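Local coordinates for catalase (Pseudomonas syringae, PDB 1M7S), which breaks down hydrogen peroxide into water and oxygen at a haem centre, protecting cells from its toxic effects, at the protoporphyrin IX containing Fe site and the interface of chains A and B. Residues are numbered along the deposited sequence; one frame, centred on the assembly and turned at random. Chains: chain A/B, Catalase.

The two contacts lie about 19 Å apart, measured between the centres of their C-alpha atoms, and share helix 323-339 of chain A. Its start, with A:Arg323 and A:Gln326, faces the N-terminal segment of chain B in contact 2; further along, the same helix supplies A:Arg328, A:Tyr332, A:Gln336 and A:Arg339 to the haem of contact 1. Chain B also enters both: residues 20 and 24-27 line contact 2, and B:Leu38 from the next helix, 32-41, touches a haem vinyl in contact 1. Subunit packing and cofactor binding thus run along common elements, consistent with the four-subunit assembly typical of catalases.

Contact 1: the protoporphyrin IX containing Fe site. Residues chain A 49, 51-52, 88, 107-109, 122-124, 129, 134, 137, 193-194, 308, 324, 328, 331-332, 335-336, 339; chain B 38. With HEM (protoporphyrin IX containing Fe), chain C.
A:His52 has a left-handed backbone conformation in a loop, while the proximal residues A:Arg328 and A:Tyr332 rise from regular turns of helix 323-339. This is the buried catalase haem pocket, a worked example of a cofactor held between a stacked distal face and a proximal tyrosine oxygen. The distal histidine, A:His52, lies flat over one pyrrole, its plane only 5° from that of the haem ring, with CD2 3.3 Å from HEM C1A. A:Phe137 stacks likewise on the diagonally opposite pyrrole, the one carrying NC, while A:Val51 puts CG2 over the one carrying ND. A:Asn124, the other active-site residue, rests beside the methyl CMB on this side.

On the proximal side the phenolic OH of A:Tyr332 binds HEM FE at 2.0 Å. Water 1 occupies the distal position, bent to 157° from that oxygen, at a long 2.5 Å from the FE of HEM. A:Arg328 bends at chi3 (71°), laying its guanidinium over the pyrrole of NB; side-on, NE and NH2 both donate to the phenolic oxygen, NH2 at 2.6 Å from A:Tyr332 OH. This paired donation probably favours a tyrosinate ligand. The remaining guanidinium nitrogen, NH1, bonds to A:His194 NE2 in its ring plane, and NH2 also reaches A:Val122 O, so rotation is fixed.

Arginines pair with the propionates in salt bridges and probably balance their charge. A:Arg88 NH1 donates to HEM O2A in one such bridge, while its two terminal nitrogens grip the carbonyl of A:His52 end-on, tying propionate binding to the distal loop. A:Arg49 is sandwiched by A:Arg88 and A:Arg339, and its NE forms a salt bridge of 2.9 Å with HEM O1A. A:Arg339 spans the other propionate side-on, NE to O2D and NH1 to O1D. Water 4 bridges the two carboxylates, and A:Gln336 NE2 donates almost straight to HEM O1D at 2.8 Å.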
loop_
_atom_site.group_PDB
_atom_site.type_symbol
_atom_site.label_atom_id
_atom_site.label_comp_id
_atom_site.label_asym_id
_atom_site.label_seq_id
_atom_site.Cartn_x
_atom_site.Cartn_y
_atom_site.Cartn_z
ATOM N N ARG A 49 -1.050 -14.067 -5.617
ATOM C CA ARG A 49 -0.729 -13.875 -7.026
ATOM C C ARG A 49 -2.073 -13.841 -7.813
ATOM O O ARG A 49 -3.012 -14.574 -7.488
ATOM C CB ARG A 49 0.136 -14.985 -7.593
ATOM C CG ARG A 49 1.573 -15.053 -6.989
ATOM C CD ARG A 49 2.127 -16.443 -7.210
ATOM N NE ARG A 49 3.580 -16.490 -6.812
ATOM C CZ ARG A 49 3.971 -16.390 -5.555
ATOM N NH1 ARG A 49 3.135 -16.311 -4.510
ATOM N NH2 ARG A 49 5.296 -16.430 -5.359
ATOM N N VAL A 51 -2.707 -14.890 -10.685
ATOM C CA VAL A 51 -2.875 -16.219 -11.215
ATOM C C VAL A 51 -1.740 -17.075 -10.511
ATOM O O VAL A 51 -0.774 -16.446 -10.085
ATOM C CB VAL A 51 -2.810 -16.444 -12.727
ATOM C CG1 VAL A 51 -4.058 -15.867 -13.455
ATOM C CG2 VAL A 51 -1.570 -15.791 -13.339
ATOM N N HIS A 52 -1.941 -18.375 -10.546
ATOM C CA HIS A 52 -0.978 -19.304 -9.877
ATOM C C HIS A 52 -0.819 -18.941 -8.397
ATOM O O HIS A 52 0.200 -19.155 -7.748
ATOM C CB HIS A 52 0.371 -19.263 -10.600
ATOM C CG HIS A 52 0.359 -19.725 -12.039
ATOM N ND1 HIS A 52 0.815 -20.959 -12.369
ATOM C CD2 HIS A 52 -0.018 -19.142 -13.208
ATOM C CE1 HIS A 52 0.719 -21.138 -13.696
ATOM N NE2 HIS A 52 0.209 -20.017 -14.208
ATOM N N ARG A 88 9.020 -23.068 -7.878
ATOM C CA ARG A 88 7.665 -22.959 -7.295
ATOM C C ARG A 88 6.763 -23.686 -8.337
ATOM O O ARG A 88 6.780 -23.362 -9.535
ATOM C CB ARG A 88 7.199 -21.501 -7.129
ATOM C CG ARG A 88 5.827 -21.468 -6.355
ATOM C CD ARG A 88 5.662 -20.011 -5.849
ATOM N NE ARG A 88 4.254 -19.841 -5.401
ATOM C CZ ARG A 88 3.173 -19.749 -6.148
ATOM N NH1 ARG A 88 3.123 -19.791 -7.475
ATOM N NH2 ARG A 88 2.017 -19.606 -5.439
ATOM N N GLY A 107 1.859 -24.750 -13.133
ATOM C CA GLY A 107 3.095 -23.968 -13.295
ATOM C C GLY A 107 4.305 -24.781 -12.835
ATOM O O GLY A 107 4.207 -25.556 -11.874
ATOM N N PHE A 108 5.442 -24.434 -13.390
ATOM C CA PHE A 108 6.763 -25.041 -13.065
ATOM C C PHE A 108 7.783 -23.961 -13.304
ATOM O O PHE A 108 8.216 -23.711 -14.420
ATOM C CB PHE A 108 6.959 -26.247 -13.985
ATOM C CG PHE A 108 8.151 -27.145 -13.712
ATOM C CD1 PHE A 108 8.129 -28.432 -14.206
ATOM C CD2 PHE A 108 9.269 -26.735 -12.997
ATOM C CE1 PHE A 108 9.178 -29.323 -14.001
ATOM C CE2 PHE A 108 10.326 -27.612 -12.766
ATOM C CZ PHE A 108 10.261 -28.914 -13.278
ATOM N N ALA A 109 7.997 -23.074 -12.323
ATOM C CA ALA A 109 8.858 -21.903 -12.406
ATOM C C ALA A 109 10.181 -22.156 -11.659
ATOM O O ALA A 109 10.220 -22.454 -10.455
ATOM C CB ALA A 109 8.115 -20.698 -11.820
ATOM N N VAL A 122 10.141 -19.448 -16.371
ATOM C CA VAL A 122 8.761 -19.577 -15.838
ATOM C C VAL A 122 7.904 -20.390 -16.806
ATOM O O VAL A 122 7.487 -19.837 -17.838
ATOM C CB VAL A 122 8.185 -18.169 -15.648
ATOM C CG1 VAL A 122 6.859 -18.239 -14.891
ATOM C CG2 VAL A 122 9.184 -17.306 -14.880
ATOM N N GLY A 123 7.802 -21.691 -16.506
ATOM C CA GLY A 123 7.109 -22.556 -17.476
ATOM C C GLY A 123 5.836 -23.186 -16.902
ATOM O O GLY A 123 5.391 -22.870 -15.850
ATOM N N ASN A 124 5.284 -24.167 -17.573
ATOM C CA ASN A 124 4.126 -24.936 -17.273
ATOM C C ASN A 124 4.339 -26.379 -17.690
ATOM O O ASN A 124 5.209 -26.677 -18.517
ATOM C CB ASN A 124 2.903 -24.404 -18.077
ATOM C CG ASN A 124 2.112 -23.320 -17.393
ATOM O OD1 ASN A 124 2.280 -22.944 -16.231
ATOM N ND2 ASN A 124 1.183 -22.680 -18.114
ATOM N N PHE A 129 0.066 -22.899 -25.068
ATOM C CA PHE A 129 -0.868 -22.076 -24.282
ATOM C C PHE A 129 -2.148 -21.851 -25.075
ATOM O O PHE A 129 -2.243 -22.284 -26.241
ATOM C CB PHE A 129 -0.185 -20.743 -23.965
ATOM C CG PHE A 129 -0.795 -20.136 -22.726
ATOM C CD1 PHE A 129 -1.435 -18.900 -22.785
ATOM C CD2 PHE A 129 -0.719 -20.812 -21.520
ATOM C CE1 PHE A 129 -1.975 -18.375 -21.633
ATOM C CE2 PHE A 129 -1.274 -20.284 -20.368
ATOM C CZ PHE A 129 -1.915 -19.057 -20.436
ATOM N N ALA A 134 -0.419 -11.503 -25.731
ATOM C CA ALA A 134 -0.652 -11.088 -24.343
ATOM C C ALA A 134 -1.728 -10.045 -24.176
ATOM O O ALA A 134 -2.314 -9.993 -23.080
ATOM C CB ALA A 134 0.658 -10.608 -23.716
ATOM N N PHE A 137 -4.586 -11.783 -22.504
ATOM C CA PHE A 137 -4.408 -12.511 -21.256
ATOM C C PHE A 137 -5.437 -12.164 -20.182
ATOM O O PHE A 137 -6.049 -13.064 -19.620
ATOM C CB PHE A 137 -2.960 -12.401 -20.710
ATOM C CG PHE A 137 -2.706 -13.331 -19.553
ATOM C CD1 PHE A 137 -2.572 -14.680 -19.775
ATOM C CD2 PHE A 137 -2.557 -12.822 -18.264
ATOM C CE1 PHE A 137 -2.333 -15.546 -18.710
ATOM C CE2 PHE A 137 -2.315 -13.687 -17.203
ATOM C CZ PHE A 137 -2.173 -15.045 -17.431
ATOM N N VAL A 193 7.371 -23.228 -23.027
ATOM C CA VAL A 193 6.331 -22.892 -23.980
ATOM C C VAL A 193 6.887 -22.083 -25.153
ATOM O O VAL A 193 6.894 -22.595 -26.290
ATOM C CB VAL A 193 5.111 -22.215 -23.362
ATOM C CG1 VAL A 193 4.058 -21.959 -24.407
ATOM C CG2 VAL A 193 4.516 -23.159 -22.286
ATOM N N HIS A 194 7.370 -20.892 -24.910
ATOM C CA HIS A 194 7.894 -20.055 -25.977
ATOM C C HIS A 194 9.287 -20.481 -26.423
ATOM O O HIS A 194 10.025 -21.035 -25.627
ATOM C CB HIS A 194 8.145 -18.631 -25.415
ATOM C CG HIS A 194 7.050 -18.126 -24.545
ATOM N ND1 HIS A 194 5.818 -17.837 -25.085
ATOM C CD2 HIS A 194 6.972 -17.901 -23.199
ATOM C CE1 HIS A 194 5.013 -17.426 -24.102
ATOM N NE2 HIS A 194 5.689 -17.444 -22.979
ATOM N N MET A 308 9.044 -14.682 -9.453
ATOM C CA MET A 308 9.508 -15.311 -10.697
ATOM C C MET A 308 9.153 -14.404 -11.867
ATOM O O MET A 308 7.983 -13.991 -11.922
ATOM C CB MET A 308 8.770 -16.644 -10.901
ATOM C CG MET A 308 8.944 -17.692 -9.798
ATOM S SD MET A 308 10.673 -18.299 -9.921
ATOM C CE MET A 308 10.592 -19.613 -8.701
ATOM N N LEU A 324 3.060 -13.471 -27.029
ATOM C CA LEU A 324 2.582 -13.757 -25.694
ATOM C C LEU A 324 3.733 -13.502 -24.716
ATOM O O LEU A 324 3.579 -12.900 -23.634
ATOM C CB LEU A 324 2.167 -15.251 -25.661
ATOM C CG LEU A 324 1.340 -15.623 -24.431
ATOM C CD1 LEU A 324 0.020 -14.869 -24.431
ATOM C CD2 LEU A 324 1.139 -17.131 -24.421
ATOM N N ARG A 328 4.724 -10.924 -21.244
ATOM C CA ARG A 328 5.178 -11.525 -19.975
ATOM C C ARG A 328 6.450 -10.843 -19.497
ATOM O O ARG A 328 6.622 -10.690 -18.288
ATOM C CB ARG A 328 5.404 -13.019 -20.117
ATOM C CG ARG A 328 4.168 -13.811 -20.542
ATOM C CD ARG A 328 4.557 -15.311 -20.660
ATOM N NE ARG A 328 4.763 -15.819 -19.297
ATOM C CZ ARG A 328 5.561 -16.873 -19.082
ATOM N NH1 ARG A 328 6.170 -17.441 -20.140
ATOM N NH2 ARG A 328 5.711 -17.340 -17.870
ATOM N N SER A 331 4.709 -7.943 -17.585
ATOM C CA SER A 331 3.711 -8.174 -16.515
ATOM C C SER A 331 4.147 -8.728 -15.177
ATOM O O SER A 331 3.558 -8.400 -14.117
ATOM C CB SER A 331 2.638 -9.118 -17.141
ATOM O OG SER A 331 1.695 -9.355 -16.105
ATOM N N TYR A 332 5.138 -9.616 -15.180
ATOM C CA TYR A 332 5.487 -10.232 -13.857
ATOM C C TYR A 332 6.222 -9.192 -13.052
ATOM O O TYR A 332 5.913 -8.961 -11.897
ATOM C CB TYR A 332 6.379 -11.446 -14.099
ATOM C CG TYR A 332 5.708 -12.616 -14.778
ATOM C CD1 TYR A 332 5.560 -13.813 -14.066
ATOM C CD2 TYR A 332 5.188 -12.505 -16.064
ATOM C CE1 TYR A 332 5.006 -14.927 -14.689
ATOM C CE2 TYR A 332 4.606 -13.607 -16.650
ATOM C CZ TYR A 332 4.551 -14.808 -15.967
ATOM O OH TYR A 332 3.934 -15.887 -16.593
ATOM N N THR A 335 3.507 -6.755 -11.752
ATOM C CA THR A 335 2.648 -7.200 -10.623
ATOM C C THR A 335 3.481 -7.369 -9.346
ATOM O O THR A 335 2.970 -7.226 -8.242
ATOM C CB THR A 335 1.859 -8.466 -11.023
ATOM O OG1 THR A 335 0.815 -8.701 -10.049
ATOM C CG2 THR A 335 2.757 -9.720 -10.913
ATOM N N GLN A 336 4.788 -7.665 -9.431
ATOM C CA GLN A 336 5.604 -7.857 -8.233
ATOM C C GLN A 336 5.890 -6.525 -7.551
ATOM O O GLN A 336 6.032 -6.391 -6.345
ATOM C CB GLN A 336 6.880 -8.646 -8.599
ATOM C CG GLN A 336 6.545 -10.141 -8.839
ATOM C CD GLN A 336 7.405 -10.886 -9.850
ATOM O OE1 GLN A 336 8.448 -10.441 -10.362
ATOM N NE2 GLN A 336 6.939 -12.078 -10.198
ATOM N N ARG A 339 2.486 -6.520 -5.591
ATOM C CA ARG A 339 2.313 -7.635 -4.654
ATOM C C ARG A 339 3.367 -7.640 -3.552
ATOM O O ARG A 339 3.090 -7.949 -2.389
ATOM C CB ARG A 339 2.422 -8.992 -5.418
ATOM C CG ARG A 339 2.019 -10.192 -4.559
ATOM C CD ARG A 339 1.857 -11.435 -5.441
ATOM N NE ARG A 339 3.115 -11.901 -6.063
ATOM C CZ ARG A 339 4.090 -12.565 -5.465
ATOM N NH1 ARG A 339 5.137 -12.973 -6.210
ATOM N NH2 ARG A 339 4.108 -12.912 -4.178
ATOM N N LEU B 38 -2.829 -4.569 -18.842
ATOM C CA LEU B 38 -1.964 -5.364 -17.962
ATOM C C LEU B 38 -1.728 -4.709 -16.604
ATOM O O LEU B 38 -1.787 -5.417 -15.612
ATOM C CB LEU B 38 -0.654 -5.678 -18.692
ATOM C CG LEU B 38 -0.807 -6.616 -19.925
ATOM C CD1 LEU B 38 0.599 -6.749 -20.553
ATOM C CD2 LEU B 38 -1.383 -7.952 -19.531
HETATM C CHA HEM C . 2.277 -16.243 -12.849
HETATM C CHB HEM C . 3.339 -19.430 -16.334
HETATM C CHC HEM C . 1.234 -16.548 -19.593
HETATM C CHD HEM C . 1.074 -12.977 -16.297
HETATM C C1A HEM C . 2.729 -17.354 -13.523
HETATM C C2A HEM C . 3.379 -18.518 -12.876
HETATM C C3A HEM C . 3.670 -19.394 -13.836
HETATM C C4A HEM C . 3.204 -18.834 -15.093
HETATM C CMA HEM C . 4.377 -20.752 -13.724
HETATM C CAA HEM C . 3.636 -18.571 -11.360
HETATM C CBA HEM C . 5.109 -18.248 -10.939
HETATM C CGA HEM C . 5.263 -18.540 -9.422
HETATM O O1A HEM C . 5.442 -17.500 -8.742
HETATM O O2A HEM C . 5.233 -19.758 -9.158
HETATM C C1B HEM C . 2.895 -18.923 -17.526
HETATM C C2B HEM C . 3.103 -19.524 -18.837
HETATM C C3B HEM C . 2.502 -18.725 -19.743
HETATM C C4B HEM C . 1.930 -17.617 -19.029
HETATM C CMB HEM C . 3.854 -20.845 -19.054
HETATM C CAB HEM C . 2.361 -18.858 -21.260
HETATM C CBB HEM C . 3.212 -19.518 -22.021
HETATM C C1C HEM C . 1.119 -15.315 -19.003
HETATM C C2C HEM C . 0.856 -14.080 -19.705
HETATM C C3C HEM C . 0.838 -13.090 -18.803
HETATM C C4C HEM C . 1.038 -13.696 -17.504
HETATM C CMC HEM C . 0.704 -13.921 -21.241
HETATM C CAC HEM C . 0.623 -11.574 -18.978
HETATM C CBC HEM C . 1.118 -10.862 -20.006
HETATM C C1D HEM C . 1.321 -13.598 -15.066
HETATM C C2D HEM C . 1.273 -12.916 -13.783
HETATM C C3D HEM C . 1.601 -13.800 -12.838
HETATM C C4D HEM C . 1.864 -15.061 -13.496
HETATM C CMD HEM C . 0.881 -11.434 -13.659
HETATM C CAD HEM C . 1.711 -13.573 -11.302
HETATM C CBD HEM C . 3.214 -13.299 -10.934
HETATM C CGD HEM C . 3.421 -12.866 -9.494
HETATM O O1D HEM C . 4.585 -13.086 -9.008
HETATM O O2D HEM C . 2.529 -12.297 -8.819
HETATM N NA HEM C . 2.602 -17.621 -14.856
HETATM N NB HEM C . 2.193 -17.743 -17.668
HETATM N NC HEM C . 1.197 -15.062 -17.651
HETATM N ND HEM C . 1.737 -14.896 -14.850
HETATM FE FE HEM C . 1.991 -16.299 -16.268
HETATM O O HOH W 1 -0.170 -17.573 -16.481
HETATM O O HOH W 2 4.601 -22.050 -10.373
HETATM O O HOH W 3 0.114 -11.044 -8.811
HETATM O O HOH W 4 6.297 -15.092 -8.816
#

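Contact 2: the interface of chains A and B. Residues chain A 321, 323, 326, 395, 397; chain B 20, 24-27.
Two flat side-chain groups of chain A meet chain B in different ways: the guanidinium of A:Arg323 takes the methyl CG2 of B:Thr20 over its face at NE, whereas the backbone N of B:Val27 comes in obliquely above the oxygen end of the A:Gln326 carboxamide. The first is a packing contact, the two side chains crossing near a right angle with A:Arg323 NE 3.7 Å from B:Thr20 CG2. The arginine reaches there as an extended chain.

The second is a hydrogen bond. B:Val27 N donates to the amide oxygen OE1 of A:Gln326 at 3.1 Å, almost straight at the hydrogen (169°), although the donor stands 48° out of the carbonyl plane. A bend at chi2 (-84°) turns the amide toward the extended loop of chain B. Water 5 joins the same oxygen to B:Val27 O, so one side-chain atom engages both the backbone N-H and, through water, the carbonyl of a single residue.

Hydrocarbon surfaces fill in around this polar link. A:Gln326 and B:Val27 run past each other in opposite directions, CB of the glutamine 3.5 Å from CG2 of the valine. B:Pro26 lies alongside the glutamine and meets A:Leu395 tip to tip, its ring CD 3.8 Å from the leucine CD2.

A separate, water-mediated group surrounds A:Glu321, which folds at chi2, setting CG 3.5 Å from B:Gln24 O. Water 6 connects its carboxylate OE1 to that same carbonyl, and water 7 connects its backbone O to B:Gly25 O.

The patch and its two-fold twin fasten the N-terminal segment of one subunit against the start of the other's haem-bearing helix, probably helping to hold the catalase tetramer together.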
loop_
_atom_site.group_PDB
_atom_site.type_symbol
_atom_site.label_atom_id
_atom_site.label_comp_id
_atom_site.label_asym_id
_atom_site.label_seq_id
_atom_site.Cartn_x
_atom_site.Cartn_y
_atom_site.Cartn_z
ATOM N N GLU A 321 10.423 -12.933 -30.233
ATOM C CA GLU A 321 9.335 -12.077 -30.638
ATOM C C GLU A 321 7.981 -12.733 -30.533
ATOM O O GLU A 321 6.977 -12.170 -31.007
ATOM C CB GLU A 321 9.575 -11.559 -32.094
ATOM C CG GLU A 321 10.849 -10.675 -32.166
ATOM C CD GLU A 321 12.130 -11.492 -32.031
ATOM O OE1 GLU A 321 12.279 -12.666 -32.483
ATOM O OE2 GLU A 321 13.094 -11.003 -31.372
ATOM N N ARG A 323 4.602 -13.116 -29.415
ATOM C CA ARG A 323 3.819 -12.045 -28.855
ATOM C C ARG A 323 3.186 -12.258 -27.492
ATOM O O ARG A 323 2.886 -11.249 -26.831
ATOM C CB ARG A 323 2.678 -11.713 -29.860
ATOM C CG ARG A 323 3.350 -11.100 -31.081
ATOM C CD ARG A 323 2.250 -10.761 -32.098
ATOM N NE ARG A 323 2.858 -10.467 -33.408
ATOM C CZ ARG A 323 2.075 -10.242 -34.494
ATOM N NH1 ARG A 323 0.765 -10.257 -34.421
ATOM N NH2 ARG A 323 2.694 -9.940 -35.627
ATOM N N GLN A 326 6.401 -11.507 -25.081
ATOM C CA GLN A 326 6.665 -10.091 -25.014
ATOM C C GLN A 326 5.865 -9.444 -23.880
ATOM O O GLN A 326 6.396 -8.660 -23.083
ATOM C CB GLN A 326 6.351 -9.429 -26.366
ATOM C CG GLN A 326 7.309 -9.877 -27.507
ATOM C CD GLN A 326 8.556 -9.003 -27.418
ATOM O OE1 GLN A 326 8.462 -7.796 -27.328
ATOM N NE2 GLN A 326 9.765 -9.601 -27.443
ATOM N N LEU A 395 18.002 -7.266 -33.789
ATOM C CA LEU A 395 17.113 -8.068 -34.671
ATOM C C LEU A 395 16.731 -7.265 -35.886
ATOM O O LEU A 395 16.345 -6.102 -35.788
ATOM C CB LEU A 395 15.842 -8.296 -33.807
ATOM C CG LEU A 395 14.723 -9.020 -34.612
ATOM C CD1 LEU A 395 15.003 -10.528 -34.588
ATOM C CD2 LEU A 395 13.365 -8.605 -34.084
ATOM N N LEU A 397 14.627 -5.644 -38.866
ATOM C CA LEU A 397 13.256 -5.222 -38.961
ATOM C C LEU A 397 12.775 -5.056 -40.408
ATOM O O LEU A 397 13.599 -4.814 -41.295
ATOM C CB LEU A 397 13.118 -3.836 -38.308
ATOM C CG LEU A 397 13.392 -3.875 -36.784
ATOM C CD1 LEU A 397 13.561 -2.447 -36.296
ATOM C CD2 LEU A 397 12.297 -4.627 -36.062
ATOM N N THR B 20 3.148 -4.073 -32.895
ATOM C CA THR B 20 4.485 -4.585 -33.069
ATOM C C THR B 20 5.264 -3.785 -34.124
ATOM O O THR B 20 4.666 -3.107 -34.955
ATOM C CB THR B 20 4.575 -6.072 -33.486
ATOM O OG1 THR B 20 3.888 -6.209 -34.749
ATOM C CG2 THR B 20 3.910 -6.996 -32.464
ATOM N N GLN B 24 7.007 -9.616 -37.793
ATOM C CA GLN B 24 7.861 -10.492 -37.026
ATOM C C GLN B 24 8.667 -9.725 -35.970
ATOM O O GLN B 24 9.625 -10.286 -35.419
ATOM C CB GLN B 24 8.886 -11.152 -37.978
ATOM C CG GLN B 24 8.229 -11.808 -39.196
ATOM C CD GLN B 24 9.244 -12.503 -40.098
ATOM O OE1 GLN B 24 9.544 -12.151 -41.241
ATOM N NE2 GLN B 24 9.803 -13.567 -39.559
ATOM N N GLY B 25 8.236 -8.515 -35.633
ATOM C CA GLY B 25 9.017 -7.738 -34.665
ATOM C C GLY B 25 8.422 -7.746 -33.242
ATOM O O GLY B 25 7.335 -8.205 -32.952
ATOM N N PRO B 26 9.154 -7.127 -32.360
ATOM C CA PRO B 26 8.839 -6.967 -30.945
ATOM C C PRO B 26 7.684 -6.014 -30.731
ATOM O O PRO B 26 7.385 -5.167 -31.576
ATOM C CB PRO B 26 10.129 -6.447 -30.260
ATOM C CG PRO B 26 10.839 -5.766 -31.409
ATOM C CD PRO B 26 10.480 -6.521 -32.675
ATOM N N VAL B 27 7.122 -6.060 -29.521
ATOM C CA VAL B 27 6.018 -5.222 -29.111
ATOM C C VAL B 27 6.532 -3.851 -28.691
ATOM O O VAL B 27 7.620 -3.690 -28.122
ATOM C CB VAL B 27 5.266 -5.910 -27.918
ATOM C CG1 VAL B 27 4.237 -4.971 -27.320
ATOM C CG2 VAL B 27 4.623 -7.212 -28.441
HETATM O O HOH W 5 9.529 -5.362 -27.069
HETATM O O HOH W 6 11.024 -12.687 -35.145
HETATM O O HOH W 7 6.460 -9.505 -30.597
#